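Local coordinates for protein ORF59 (Human herpesvirus 8, PDB 3HSL) that serves as the processivity subunit of the viral DNA polymerase in lytic replication, probably acting as a sliding clamp that keeps the polymerase on its template, at residues F10-R15 / V84-R89; L204-F209 / S215-F220; D231-K236 / V241-T246. One frame throughout, in Å; residues are numbered along the deposited sequence.

Interaction 1 (F10-R15 / V84-R89); sequences FHYGVR and VSFSFR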
ATOM      1  N   PHE A  10     -30.509   9.379   2.743  1.00 38.36           N
ATOM      2  CA  PHE A  10     -29.644   9.028   1.604  1.00 37.87           C
ATOM      3  C   PHE A  10     -29.941   9.993   0.436  1.00 36.70           C
ATOM      4  O   PHE A  10     -30.585   9.600  -0.541  1.00 36.44           O
ATOM      5  CB  PHE A  10     -30.053   7.605   1.190  1.00 38.71           C
ATOM      6  CG  PHE A  10     -29.122   6.921   0.216  1.00 40.28           C
ATOM      7  CD1 PHE A  10     -28.313   5.872   0.655  1.00 41.05           C
ATOM      8  CD2 PHE A  10     -29.055   7.319  -1.127  1.00 40.83           C
ATOM      9  CE1 PHE A  10     -27.447   5.224  -0.228  1.00 42.54           C
ATOM     10  CE2 PHE A  10     -28.197   6.687  -2.022  1.00 41.85           C
ATOM     11  CZ  PHE A  10     -27.387   5.634  -1.578  1.00 42.90           C
ATOM     12  N   HIS A  11     -29.485  11.242   0.512  1.00 35.49           N
ATOM     13  CA  HIS A  11     -29.824  12.190  -0.563  1.00 34.54           C
ATOM     14  C   HIS A  11     -29.375  11.929  -2.028  1.00 32.65           C
ATOM     15  O   HIS A  11     -30.114  12.282  -2.956  1.00 32.73           O
ATOM     16  CB  HIS A  11     -29.695  13.682  -0.150  1.00 35.41           C
ATOM     17  CG  HIS A  11     -28.326  14.085   0.304  1.00 37.77           C
ATOM     18  ND1 HIS A  11     -27.296  14.351  -0.574  1.00 38.45           N
ATOM     19  CD2 HIS A  11     -27.819  14.275   1.546  1.00 39.05           C
ATOM     20  CE1 HIS A  11     -26.212  14.682   0.105  1.00 38.52           C
ATOM     21  NE2 HIS A  11     -26.502  14.644   1.394  1.00 39.24           N
ATOM     22  N   TYR A  12     -28.203  11.329  -2.246  1.00 30.38           N
ATOM     23  CA  TYR A  12     -27.730  11.112  -3.629  1.00 28.49           C
ATOM     24  C   TYR A  12     -26.676  10.027  -3.780  1.00 27.58           C
ATOM     25  O   TYR A  12     -25.664  10.030  -3.092  1.00 27.68           O
ATOM     26  CB  TYR A  12     -27.186  12.432  -4.204  1.00 27.84           C
ATOM     27  CG  TYR A  12     -26.766  12.415  -5.663  1.00 25.89           C
ATOM     28  CD1 TYR A  12     -27.703  12.590  -6.670  1.00 25.52           C
ATOM     29  CD2 TYR A  12     -25.437  12.231  -6.034  1.00 25.18           C
ATOM     30  CE1 TYR A  12     -27.336  12.580  -8.013  1.00 24.86           C
ATOM     31  CE2 TYR A  12     -25.056  12.218  -7.375  1.00 24.33           C
ATOM     32  CZ  TYR A  12     -26.015  12.394  -8.361  1.00 24.37           C
ATOM     33  OH  TYR A  12     -25.671  12.387  -9.697  1.00 23.54           O
ATOM     34  N   GLY A  13     -26.932   9.102  -4.696  1.00 26.60           N
ATOM     35  CA  GLY A  13     -26.032   7.994  -4.962  1.00 25.78           C
ATOM     36  C   GLY A  13     -25.774   7.821  -6.439  1.00 25.33           C
ATOM     37  O   GLY A  13     -26.546   8.282  -7.272  1.00 25.88           O
ATOM     38  N   VAL A  14     -24.680   7.151  -6.769  1.00 24.75           N
ATOM     39  CA  VAL A  14     -24.313   6.933  -8.149  1.00 24.04           C
ATOM     40  C   VAL A  14     -23.641   5.564  -8.322  1.00 23.52           C
ATOM     41  O   VAL A  14     -22.895   5.116  -7.444  1.00 23.50           O
ATOM     42  CB  VAL A  14     -23.372   8.076  -8.623  1.00 24.23           C
ATOM     43  CG1 VAL A  14     -22.018   8.020  -7.897  1.00 23.79           C
ATOM     44  CG2 VAL A  14     -23.159   8.023 -10.104  1.00 24.64           C
ATOM     45  N   ARG A  15     -23.919   4.911  -9.447  1.00 23.02           N
ATOM     46  CA  ARG A  15     -23.319   3.635  -9.787  1.00 23.27           C
ATOM     47  C   ARG A  15     -22.132   3.974 -10.680  1.00 23.05           C
ATOM     48  O   ARG A  15     -22.261   4.769 -11.624  1.00 23.06           O
ATOM     49  CB  ARG A  15     -24.295   2.730 -10.534  1.00 24.02           C
ATOM     50  CG  ARG A  15     -23.629   1.484 -11.140  1.00 27.47           C
ATOM     51  CD  ARG A  15     -24.571   0.734 -12.090  1.00 32.45           C
ATOM     52  NE  ARG A  15     -23.878  -0.254 -12.935  1.00 35.13           N
ATOM     53  CZ  ARG A  15     -23.280   0.023 -14.104  1.00 36.05           C
ATOM     54  NH1 ARG A  15     -23.272   1.263 -14.595  1.00 35.63           N
ATOM     55  NH2 ARG A  15     -22.683  -0.946 -14.790  1.00 36.54           N
ATOM     56  N   VAL A  84     -24.463  19.247  -9.160  1.00 29.01           N
ATOM     57  CA  VAL A  84     -23.923  18.467  -8.050  1.00 27.31           C
ATOM     58  C   VAL A  84     -22.437  18.760  -7.809  1.00 26.50           C
ATOM     59  O   VAL A  84     -21.689  19.045  -8.759  1.00 26.62           O
ATOM     60  CB  VAL A  84     -24.138  16.952  -8.356  1.00 26.84           C
ATOM     61  CG1 VAL A  84     -23.033  16.060  -7.808  1.00 27.06           C
ATOM     62  CG2 VAL A  84     -25.528  16.510  -7.951  1.00 26.25           C
ATOM     63  N   SER A  85     -22.009  18.693  -6.547  1.00 25.13           N
ATOM     64  CA  SER A  85     -20.604  18.940  -6.214  1.00 23.98           C
ATOM     65  C   SER A  85     -20.180  18.338  -4.871  1.00 22.82           C
ATOM     66  O   SER A  85     -20.395  18.935  -3.816  1.00 23.24           O
ATOM     67  CB  SER A  85     -20.305  20.444  -6.245  1.00 23.93           C
ATOM     68  OG  SER A  85     -18.921  20.686  -6.066  1.00 24.28           O
ATOM     69  N   PHE A  86     -19.578  17.156  -4.912  1.00 21.22           N
ATOM     70  CA  PHE A  86     -19.115  16.480  -3.698  1.00 20.12           C
ATOM     71  C   PHE A  86     -17.614  16.307  -3.787  1.00 19.96           C
ATOM     72  O   PHE A  86     -17.109  15.704  -4.725  1.00 19.92           O
ATOM     73  CB  PHE A  86     -19.838  15.155  -3.501  1.00 19.54           C
ATOM     74  CG  PHE A  86     -21.316  15.303  -3.368  1.00 17.72           C
ATOM     75  CD1 PHE A  86     -21.875  15.760  -2.166  1.00 17.21           C
ATOM     76  CD2 PHE A  86     -22.158  14.992  -4.427  1.00 16.39           C
ATOM     77  CE1 PHE A  86     -23.263  15.910  -2.016  1.00 15.76           C
ATOM     78  CE2 PHE A  86     -23.554  15.137  -4.290  1.00 16.37           C
ATOM     79  CZ  PHE A  86     -24.102  15.596  -3.080  1.00 15.69           C
ATOM     80  N   SER A  87     -16.905  16.843  -2.800  1.00 20.40           N
ATOM     81  CA  SER A  87     -15.439  16.836  -2.793  1.00 20.75           C
ATOM     82  C   SER A  87     -14.800  16.296  -1.493  1.00 20.94           C
ATOM     83  O   SER A  87     -14.860  16.946  -0.446  1.00 21.24           O
ATOM     84  CB  SER A  87     -14.998  18.264  -3.083  1.00 20.38           C
ATOM     85  OG  SER A  87     -13.608  18.369  -3.167  1.00 22.49           O
ATOM     86  N   PHE A  88     -14.194  15.109  -1.581  1.00 20.81           N
ATOM     87  CA  PHE A  88     -13.566  14.423  -0.433  1.00 21.01           C
ATOM     88  C   PHE A  88     -12.174  13.900  -0.750  1.00 21.40           C
ATOM     89  O   PHE A  88     -11.776  13.841  -1.917  1.00 22.28           O
ATOM     90  CB  PHE A  88     -14.464  13.277   0.016  1.00 20.94           C
ATOM     91  CG  PHE A  88     -14.855  12.370  -1.094  1.00 20.31           C
ATOM     92  CD1 PHE A  88     -14.176  11.181  -1.310  1.00 21.04           C
ATOM     93  CD2 PHE A  88     -15.916  12.708  -1.941  1.00 21.10           C
ATOM     94  CE1 PHE A  88     -14.546  10.319  -2.365  1.00 20.63           C
ATOM     95  CE2 PHE A  88     -16.299  11.866  -2.995  1.00 21.00           C
ATOM     96  CZ  PHE A  88     -15.607  10.665  -3.205  1.00 21.17           C
ATOM     97  N   ARG A  89     -11.421  13.515   0.274  1.00 20.89           N
ATOM     98  CA  ARG A  89     -10.059  13.036   0.040  1.00 20.92           C
ATOM     99  C   ARG A  89     -10.102  11.580  -0.384  1.00 20.72           C
ATOM    100  O   ARG A  89     -10.907  10.841   0.191  1.00 21.12           O
ATOM    101  CB  ARG A  89      -9.205  13.297   1.291  1.00 21.11           C
ATOM    102  CG  ARG A  89      -9.818  12.787   2.564  1.00 23.41           C
ATOM    103  CD  ARG A  89      -9.044  13.128   3.843  1.00 25.73           C
ATOM    104  NE  ARG A  89      -8.989  14.560   4.143  1.00 28.84           N
ATOM    105  CZ  ARG A  89      -8.602  15.084   5.321  1.00 30.51           C
ATOM    106  NH1 ARG A  89      -8.235  14.299   6.335  1.00 31.12           N
ATOM    107  NH2 ARG A  89      -8.584  16.405   5.502  1.00 29.57           N
TER
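His11 and Tyr12 send their rings from just before and at the start of strand 12-16 onto Val84 and Phe86 of strand 83-89. The two strands belong to different sheets of this DNA-clamp fold, and side chains alone join them here. His11 comes first, just ahead of the strand. Its CG sits between the backbone N and the carbonyl carbon (chi1 59°), and the ring reaches out to Phe86. The two rings meet rim to rim, with centroids 6.0 Å apart and planes turned by 26°. Neither ring lies over the face of the other. His11 also touches Thr78 and Glu79 of a nearby loop.

Tyr12 follows and carries the larger share of the contact. Tyr12 CD2 comes obliquely to Phe86 CE2, at 3.9 Å. A face of the same ring takes the methyl CG2 of Val84 in a CH-pi contact, 4.3 Å from the centroid. The hydroxyl at the far end of Tyr12 is satisfied by Ala46 O. The Phe86 ring is also stacked with Phe115, and the backbone of Tyr12 bonds to that of Phe115. Strand 108-116 therefore touches both partners through Phe115. The closest approach between the segments is His11 CE1 to Phe86 CE1, at 3.8 Å.

Interaction 2 (L204-F209 / S215-F220); sequences LSIVTF and SKIIDF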
ATOM      1  N   LEU A 204      10.125  35.742 -32.882  1.00 15.63           N
ATOM      2  CA  LEU A 204      10.899  34.566 -33.228  1.00 16.03           C
ATOM      3  C   LEU A 204       9.916  33.504 -32.817  1.00 16.79           C
ATOM      4  O   LEU A 204       9.235  33.690 -31.811  1.00 17.89           O
ATOM      5  CB  LEU A 204      12.113  34.493 -32.307  1.00 15.74           C
ATOM      6  CG  LEU A 204      12.901  35.812 -32.120  1.00 15.12           C
ATOM      7  CD1 LEU A 204      13.986  35.674 -31.056  1.00 13.35           C
ATOM      8  CD2 LEU A 204      13.489  36.367 -33.450  1.00 14.87           C
ATOM      9  N   SER A 205       9.780  32.396 -33.522  1.00 16.65           N
ATOM     10  CA  SER A 205       8.814  31.431 -32.980  1.00 16.60           C
ATOM     11  C   SER A 205       9.608  30.569 -32.001  1.00 16.75           C
ATOM     12  O   SER A 205       9.953  29.417 -32.305  1.00 17.06           O
ATOM     13  CB  SER A 205       8.140  30.632 -34.078  1.00 16.45           C
ATOM     14  OG  SER A 205       7.449  31.517 -34.935  1.00 16.75           O
ATOM     15  N   ILE A 206       9.892  31.145 -30.826  1.00 16.25           N
ATOM     16  CA  ILE A 206      10.722  30.487 -29.819  1.00 16.28           C
ATOM     17  C   ILE A 206      10.257  30.558 -28.368  1.00 16.45           C
ATOM     18  O   ILE A 206       9.779  31.594 -27.901  1.00 17.03           O
ATOM     19  CB  ILE A 206      12.153  31.093 -29.853  1.00 16.45           C
ATOM     20  CG1 ILE A 206      12.799  30.896 -31.221  1.00 16.27           C
ATOM     21  CG2 ILE A 206      13.039  30.479 -28.795  1.00 16.85           C
ATOM     22  CD1 ILE A 206      14.170  31.472 -31.297  1.00 16.68           C
ATOM     23  N   VAL A 207      10.415  29.433 -27.673  1.00 16.05           N
ATOM     24  CA  VAL A 207      10.075  29.284 -26.270  1.00 15.85           C
ATOM     25  C   VAL A 207      11.355  28.980 -25.542  1.00 15.58           C
ATOM     26  O   VAL A 207      12.086  28.070 -25.946  1.00 15.68           O
ATOM     27  CB  VAL A 207       9.188  28.087 -26.069  1.00 16.41           C
ATOM     28  CG1 VAL A 207       8.961  27.822 -24.568  1.00 16.75           C
ATOM     29  CG2 VAL A 207       7.884  28.318 -26.808  1.00 18.32           C
ATOM     30  N   THR A 208      11.650  29.714 -24.473  1.00 15.08           N
ATOM     31  CA  THR A 208      12.898  29.425 -23.787  1.00 14.70           C
ATOM     32  C   THR A 208      12.672  29.095 -22.307  1.00 14.50           C
ATOM     33  O   THR A 208      11.852  29.716 -21.634  1.00 14.03           O
ATOM     34  CB  THR A 208      13.949  30.563 -23.968  1.00 14.29           C
ATOM     35  OG1 THR A 208      13.993  31.435 -22.845  1.00 14.70           O
ATOM     36  CG2 THR A 208      13.720  31.333 -25.247  1.00 14.11           C
ATOM     37  N   PHE A 209      13.412  28.105 -21.819  1.00 14.63           N
ATOM     38  CA  PHE A 209      13.330  27.677 -20.422  1.00 14.46           C
ATOM     39  C   PHE A 209      14.575  28.241 -19.767  1.00 14.74           C
ATOM     40  O   PHE A 209      15.688  27.935 -20.171  1.00 14.91           O
ATOM     41  CB  PHE A 209      13.197  26.155 -20.327  1.00 14.01           C
ATOM     42  CG  PHE A 209      11.905  25.625 -20.924  1.00 13.75           C
ATOM     43  CD1 PHE A 209      10.810  25.318 -20.102  1.00 14.33           C
ATOM     44  CD2 PHE A 209      11.774  25.434 -22.301  1.00 14.35           C
ATOM     45  CE1 PHE A 209       9.598  24.824 -20.642  1.00 13.63           C
ATOM     46  CE2 PHE A 209      10.571  24.942 -22.860  1.00 14.80           C
ATOM     47  CZ  PHE A 209       9.479  24.637 -22.025  1.00 14.30           C
ATOM     48  N   SER A 215      19.924  28.344 -19.964  1.00 23.89           N
ATOM     49  CA  SER A 215      18.669  28.370 -20.697  1.00 24.62           C
ATOM     50  C   SER A 215      18.547  27.306 -21.755  1.00 25.17           C
ATOM     51  O   SER A 215      19.557  26.779 -22.242  1.00 25.58           O
ATOM     52  CB  SER A 215      18.561  29.693 -21.450  1.00 24.73           C
ATOM     53  OG  SER A 215      18.705  30.798 -20.585  1.00 26.92           O
ATOM     54  N   LYS A 216      17.312  26.981 -22.119  1.00 25.10           N
ATOM     55  CA  LYS A 216      17.129  26.052 -23.210  1.00 25.27           C
ATOM     56  C   LYS A 216      16.214  26.755 -24.201  1.00 24.90           C
ATOM     57  O   LYS A 216      15.140  27.239 -23.839  1.00 24.90           O
ATOM     58  CB  LYS A 216      16.568  24.699 -22.804  1.00 25.63           C
ATOM     59  CG  LYS A 216      16.777  23.697 -23.930  1.00 27.07           C
ATOM     60  CD  LYS A 216      16.261  22.316 -23.620  1.00 29.72           C
ATOM     61  CE  LYS A 216      16.863  21.259 -24.578  1.00 31.09           C
ATOM     62  NZ  LYS A 216      16.651  21.471 -26.049  1.00 32.69           N
ATOM     63  N   ILE A 217      16.659  26.800 -25.447  1.00 24.41           N
ATOM     64  CA  ILE A 217      15.931  27.432 -26.532  1.00 24.34           C
ATOM     65  C   ILE A 217      15.280  26.390 -27.453  1.00 24.00           C
ATOM     66  O   ILE A 217      15.933  25.447 -27.891  1.00 24.48           O
ATOM     67  CB  ILE A 217      16.907  28.248 -27.435  1.00 24.54           C
ATOM     68  CG1 ILE A 217      17.832  29.171 -26.623  1.00 25.47           C
ATOM     69  CG2 ILE A 217      16.154  29.005 -28.521  1.00 23.93           C
ATOM     70  CD1 ILE A 217      17.130  30.296 -25.893  1.00 26.47           C
ATOM     71  N   ILE A 218      13.997  26.561 -27.745  1.00 23.41           N
ATOM     72  CA  ILE A 218      13.291  25.666 -28.652  1.00 23.13           C
ATOM     73  C   ILE A 218      12.479  26.487 -29.651  1.00 23.20           C
ATOM     74  O   ILE A 218      11.709  27.366 -29.258  1.00 23.44           O
ATOM     75  CB  ILE A 218      12.323  24.732 -27.909  1.00 23.10           C
ATOM     76  CG1 ILE A 218      13.075  23.860 -26.894  1.00 22.90           C
ATOM     77  CG2 ILE A 218      11.551  23.876 -28.914  1.00 22.70           C
ATOM     78  CD1 ILE A 218      12.182  22.986 -26.052  1.00 22.21           C
ATOM     79  N   ASP A 219      12.642  26.217 -30.940  1.00 22.99           N
ATOM     80  CA  ASP A 219      11.847  26.944 -31.922  1.00 22.82           C
ATOM     81  C   ASP A 219      10.691  26.064 -32.396  1.00 22.37           C
ATOM     82  O   ASP A 219      10.754  24.840 -32.288  1.00 22.45           O
ATOM     83  CB  ASP A 219      12.686  27.507 -33.079  1.00 22.97           C
ATOM     84  CG  ASP A 219      13.429  26.442 -33.856  1.00 23.45           C
ATOM     85  OD1 ASP A 219      13.500  25.286 -33.397  1.00 23.78           O
ATOM     86  OD2 ASP A 219      13.950  26.773 -34.945  1.00 24.07           O
ATOM     87  N   PHE A 220       9.638  26.685 -32.914  1.00 21.87           N
ATOM     88  CA  PHE A 220       8.470  25.942 -33.389  1.00 21.44           C
ATOM     89  C   PHE A 220       7.855  26.554 -34.646  1.00 21.69           C
ATOM     90  O   PHE A 220       8.071  27.728 -34.942  1.00 21.52           O
ATOM     91  CB  PHE A 220       7.410  25.847 -32.275  1.00 20.81           C
ATOM     92  CG  PHE A 220       6.943  27.184 -31.759  1.00 19.14           C
ATOM     93  CD1 PHE A 220       5.902  27.866 -32.387  1.00 18.54           C
ATOM     94  CD2 PHE A 220       7.544  27.762 -30.645  1.00 17.54           C
ATOM     95  CE1 PHE A 220       5.470  29.101 -31.913  1.00 17.32           C
ATOM     96  CE2 PHE A 220       7.123  28.976 -30.172  1.00 16.32           C
ATOM     97  CZ  PHE A 220       6.083  29.653 -30.806  1.00 16.73           C
TER
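Val207, Phe209, Ile218 and Phe220 form the apolar centre of this strand pair. Val207 CG2 meets Phe220 CE2 at 3.5 Å, and the two side chains cross at about a right angle. Phe209 CE2 touches the CD1 methyl of Ile218 at 4.1 Å. Phe209 and Ile218 also pack on helix 175-186, through Leu181 and Thr177, while Val207 and Phe220 touch Leu171. The Phe220 ring turns over Ser205 because its CG lies between the backbone N and the carbonyl carbon (chi1 58°). Ser205 CB and Ser205 O both contact the ring over a face, CB at 3.9 Å from the centroid.

Ile206, Thr208 and Ile217 lie on the other side of the sheet. Ile206 CG2 packs on Ile217 CG2 at 3.5 Å. Ile217 CD1 lies against Thr208 CG2, with the side chains running the same way. Asp219 is at the polar edge. Its CB touches Ile206 CG1, and the carboxylate takes no part in the touching.

Paired backbone bonds join Val207 with Ile218 and Phe209 with Lys216. The straightest runs from Val207 N to Ile218 O (2.9 Å, 169°). Phe220 N extends the ladder to the carbonyl of Ser205, the central residue of an inverse gamma turn. This is the ladder of an antiparallel beta hairpin, strands 206-211 and 214-222.

Interaction 3 (D231-K236 / V241-T246); sequences DGLKGK and VGVVHT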
ATOM      1  N   ASP A 231      -6.710  20.287 -31.868  1.00 32.18           N
ATOM      2  CA  ASP A 231      -6.997  19.819 -33.235  1.00 33.19           C
ATOM      3  C   ASP A 231      -6.373  20.778 -34.248  1.00 33.88           C
ATOM      4  O   ASP A 231      -6.532  21.994 -34.134  1.00 34.04           O
ATOM      5  CB  ASP A 231      -8.503  19.643 -33.450  1.00 33.19           C
ATOM      6  CG  ASP A 231      -9.107  18.586 -32.524  1.00 34.17           C
ATOM      7  OD1 ASP A 231      -8.357  17.728 -32.009  1.00 34.76           O
ATOM      8  OD2 ASP A 231     -10.336  18.601 -32.301  1.00 34.72           O
ATOM      9  N   GLY A 232      -5.661  20.236 -35.231  1.00 34.49           N
ATOM     10  CA  GLY A 232      -4.999  21.075 -36.234  1.00 35.38           C
ATOM     11  C   GLY A 232      -3.609  21.537 -35.803  1.00 36.19           C
ATOM     12  O   GLY A 232      -3.185  22.655 -36.118  1.00 36.23           O
ATOM     13  N   LEU A 233      -2.913  20.658 -35.080  1.00 36.85           N
ATOM     14  CA  LEU A 233      -1.551  20.847 -34.574  1.00 37.29           C
ATOM     15  C   LEU A 233      -0.981  19.449 -34.280  1.00 38.23           C
ATOM     16  O   LEU A 233      -0.133  19.301 -33.389  1.00 38.39           O
ATOM     17  CB  LEU A 233      -1.527  21.668 -33.276  1.00 37.01           C
ATOM     18  CG  LEU A 233      -1.898  23.141 -33.048  1.00 36.92           C
ATOM     19  CD1 LEU A 233      -1.831  23.474 -31.569  1.00 36.36           C
ATOM     20  CD2 LEU A 233      -0.993  24.093 -33.790  1.00 37.19           C
ATOM     21  N   LYS A 234      -1.443  18.427 -35.020  1.00 38.81           N
ATOM     22  CA  LYS A 234      -0.999  17.035 -34.795  1.00 39.01           C
ATOM     23  C   LYS A 234      -0.813  16.215 -36.081  1.00 39.76           C
ATOM     24  O   LYS A 234      -1.721  15.483 -36.470  1.00 39.84           O
ATOM     25  CB  LYS A 234      -2.041  16.302 -33.962  1.00 38.63           C
ATOM     26  CG  LYS A 234      -2.511  16.979 -32.702  1.00 37.70           C
ATOM     27  CD  LYS A 234      -3.634  16.129 -32.163  1.00 37.23           C
ATOM     28  CE  LYS A 234      -4.340  16.758 -31.000  1.00 36.24           C
ATOM     29  NZ  LYS A 234      -5.451  15.869 -30.562  1.00 35.39           N
ATOM     30  N   GLY A 235       0.335  16.319 -36.751  1.00 40.55           N
ATOM     31  CA  GLY A 235       1.422  17.195 -36.343  1.00 41.16           C
ATOM     32  C   GLY A 235       2.654  16.609 -35.675  1.00 41.46           C
ATOM     33  O   GLY A 235       3.662  16.368 -36.357  1.00 41.24           O
ATOM     34  N   LYS A 236       2.572  16.382 -34.353  1.00 41.66           N
ATOM     35  CA  LYS A 236       3.727  15.898 -33.554  1.00 41.74           C
ATOM     36  C   LYS A 236       4.447  14.596 -33.988  1.00 41.37           C
ATOM     37  O   LYS A 236       4.636  13.651 -33.208  1.00 41.46           O
ATOM     38  CB  LYS A 236       3.503  15.995 -32.014  1.00 41.89           C
ATOM     39  CG  LYS A 236       2.573  14.974 -31.310  1.00 42.77           C
ATOM     40  CD  LYS A 236       1.095  15.024 -31.686  1.00 43.26           C
ATOM     41  CE  LYS A 236       0.326  13.995 -30.862  1.00 43.11           C
ATOM     42  NZ  LYS A 236      -1.123  13.974 -31.177  1.00 43.22           N
ATOM     43  N   VAL A 241       5.124  22.296 -33.031  1.00 24.45           N
ATOM     44  CA  VAL A 241       4.157  23.304 -33.468  1.00 23.53           C
ATOM     45  C   VAL A 241       3.675  24.228 -32.330  1.00 22.42           C
ATOM     46  O   VAL A 241       3.730  23.854 -31.159  1.00 22.01           O
ATOM     47  CB  VAL A 241       2.972  22.613 -34.202  1.00 23.74           C
ATOM     48  CG1 VAL A 241       2.072  23.637 -34.849  1.00 24.66           C
ATOM     49  CG2 VAL A 241       3.494  21.692 -35.302  1.00 23.42           C
ATOM     50  N   GLY A 242       3.210  25.429 -32.685  1.00 21.62           N
ATOM     51  CA  GLY A 242       2.725  26.399 -31.698  1.00 21.14           C
ATOM     52  C   GLY A 242       1.894  27.549 -32.241  1.00 20.92           C
ATOM     53  O   GLY A 242       1.934  27.849 -33.427  1.00 20.67           O
ATOM     54  N   VAL A 243       1.136  28.191 -31.356  1.00 21.11           N
ATOM     55  CA  VAL A 243       0.282  29.335 -31.702  1.00 21.42           C
ATOM     56  C   VAL A 243       0.606  30.401 -30.669  1.00 21.98           C
ATOM     57  O   VAL A 243       0.645  30.110 -29.470  1.00 21.90           O
ATOM     58  CB  VAL A 243      -1.224  29.005 -31.585  1.00 21.30           C
ATOM     59  CG1 VAL A 243      -2.067  30.188 -32.038  1.00 20.84           C
ATOM     60  CG2 VAL A 243      -1.581  27.784 -32.396  1.00 21.23           C
ATOM     61  N   VAL A 244       0.838  31.632 -31.115  1.00 22.87           N
ATOM     62  CA  VAL A 244       1.192  32.710 -30.189  1.00 23.63           C
ATOM     63  C   VAL A 244       0.688  34.075 -30.628  1.00 24.52           C
ATOM     64  O   VAL A 244       1.019  34.532 -31.732  1.00 24.83           O
ATOM     65  CB  VAL A 244       2.746  32.864 -30.085  1.00 23.38           C
ATOM     66  CG1 VAL A 244       3.111  33.849 -28.995  1.00 22.07           C
ATOM     67  CG2 VAL A 244       3.424  31.527 -29.811  1.00 23.93           C
ATOM     68  N   HIS A 245      -0.106  34.742 -29.794  1.00 25.18           N
ATOM     69  CA  HIS A 245      -0.530  36.095 -30.194  1.00 25.79           C
ATOM     70  C   HIS A 245       0.079  37.279 -29.423  1.00 25.08           C
ATOM     71  O   HIS A 245      -0.096  38.429 -29.810  1.00 25.13           O
ATOM     72  CB  HIS A 245      -2.024  36.231 -30.554  1.00 26.71           C
ATOM     73  CG  HIS A 245      -2.333  35.788 -31.955  1.00 28.36           C
ATOM     74  ND1 HIS A 245      -2.825  34.535 -32.263  1.00 28.60           N
ATOM     75  CD2 HIS A 245      -2.209  36.446 -33.137  1.00 28.76           C
ATOM     76  CE1 HIS A 245      -2.993  34.442 -33.571  1.00 29.29           C
ATOM     77  NE2 HIS A 245      -2.627  35.587 -34.125  1.00 29.29           N
ATOM     78  N   THR A 246       0.792  36.980 -28.343  1.00 24.46           N
ATOM     79  CA  THR A 246       1.472  37.998 -27.545  1.00 23.88           C
ATOM     80  C   THR A 246       2.607  37.258 -26.874  1.00 22.72           C
ATOM     81  O   THR A 246       2.479  36.073 -26.589  1.00 22.61           O
ATOM     82  CB  THR A 246       0.593  38.570 -26.395  1.00 24.28           C
ATOM     83  OG1 THR A 246      -0.723  38.860 -26.866  1.00 25.71           O
ATOM     84  CG2 THR A 246       1.228  39.834 -25.777  1.00 24.13           C
TER
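Leu233 carries this contact through one methyl group. Its CD2 lies 3.3 Å from Val241 CG1 and 4.0 Å from Val243 CG2. The leucine comes from a loop and the two valines from a short strand. Leu233 crosses Val241 obliquely and Val243 at about a right angle. The interface is small and wholly apolar.

Val241 holds CG1 opposite its own backbone N (chi1 -171°), which turns that methyl to Leu233. In Val243 it is the other branch, CG2, that does the touching. Gly242 lies between the valines.

The loop backbone around Leu233 is irregular. Gly232 has a positive phi. The peptide bond between Lys234 and Gly235 is cis. The CB of Lys234 points away from the strand, and its NZ makes a long salt bridge of 3.7 Å with Asp231 OD1. This charge pair links residues on either side of Leu233 in the sequence of the loop. Around the apolar side chains, Glu223 touches Leu233 and Val241, and Val227 touches Val243.

Strand 241-243 is fixed by backbone bonds on two sides. Val241 and Val243 bond to Leu172 and Arg170 of the antiparallel strand 169-172, and Gly242 bonds to Lys221 of the parallel strand 214-222. The same glycine also bonds through its backbone to Glu223, just past the end of that strand. Leu233 also touches Arg170, while Lys234 reaches Val287 and Pro288 of strand 282-288.

The three contacts come one after another along the chain, all within the herpesvirus accessory-factor region. Interaction 1 lies on one side of the chain's centre, and interactions 2 and 3 lie on the other. The centre of interaction 1 is about 45 Å from that of interaction 2 and about 38 Å from that of interaction 3. Interactions 2 and 3 have centres about 14 Å apart and touch: Phe220 CZ packs on Val244 CG2 at 3.4 Å. Strands 214-222 and 241-243, consecutive in the chain, are also neighbours in a sheet. Interactions 2 and 3 thus form one continuous region, while interaction 1 ties sheets together at the far end of the clamp-like subunit.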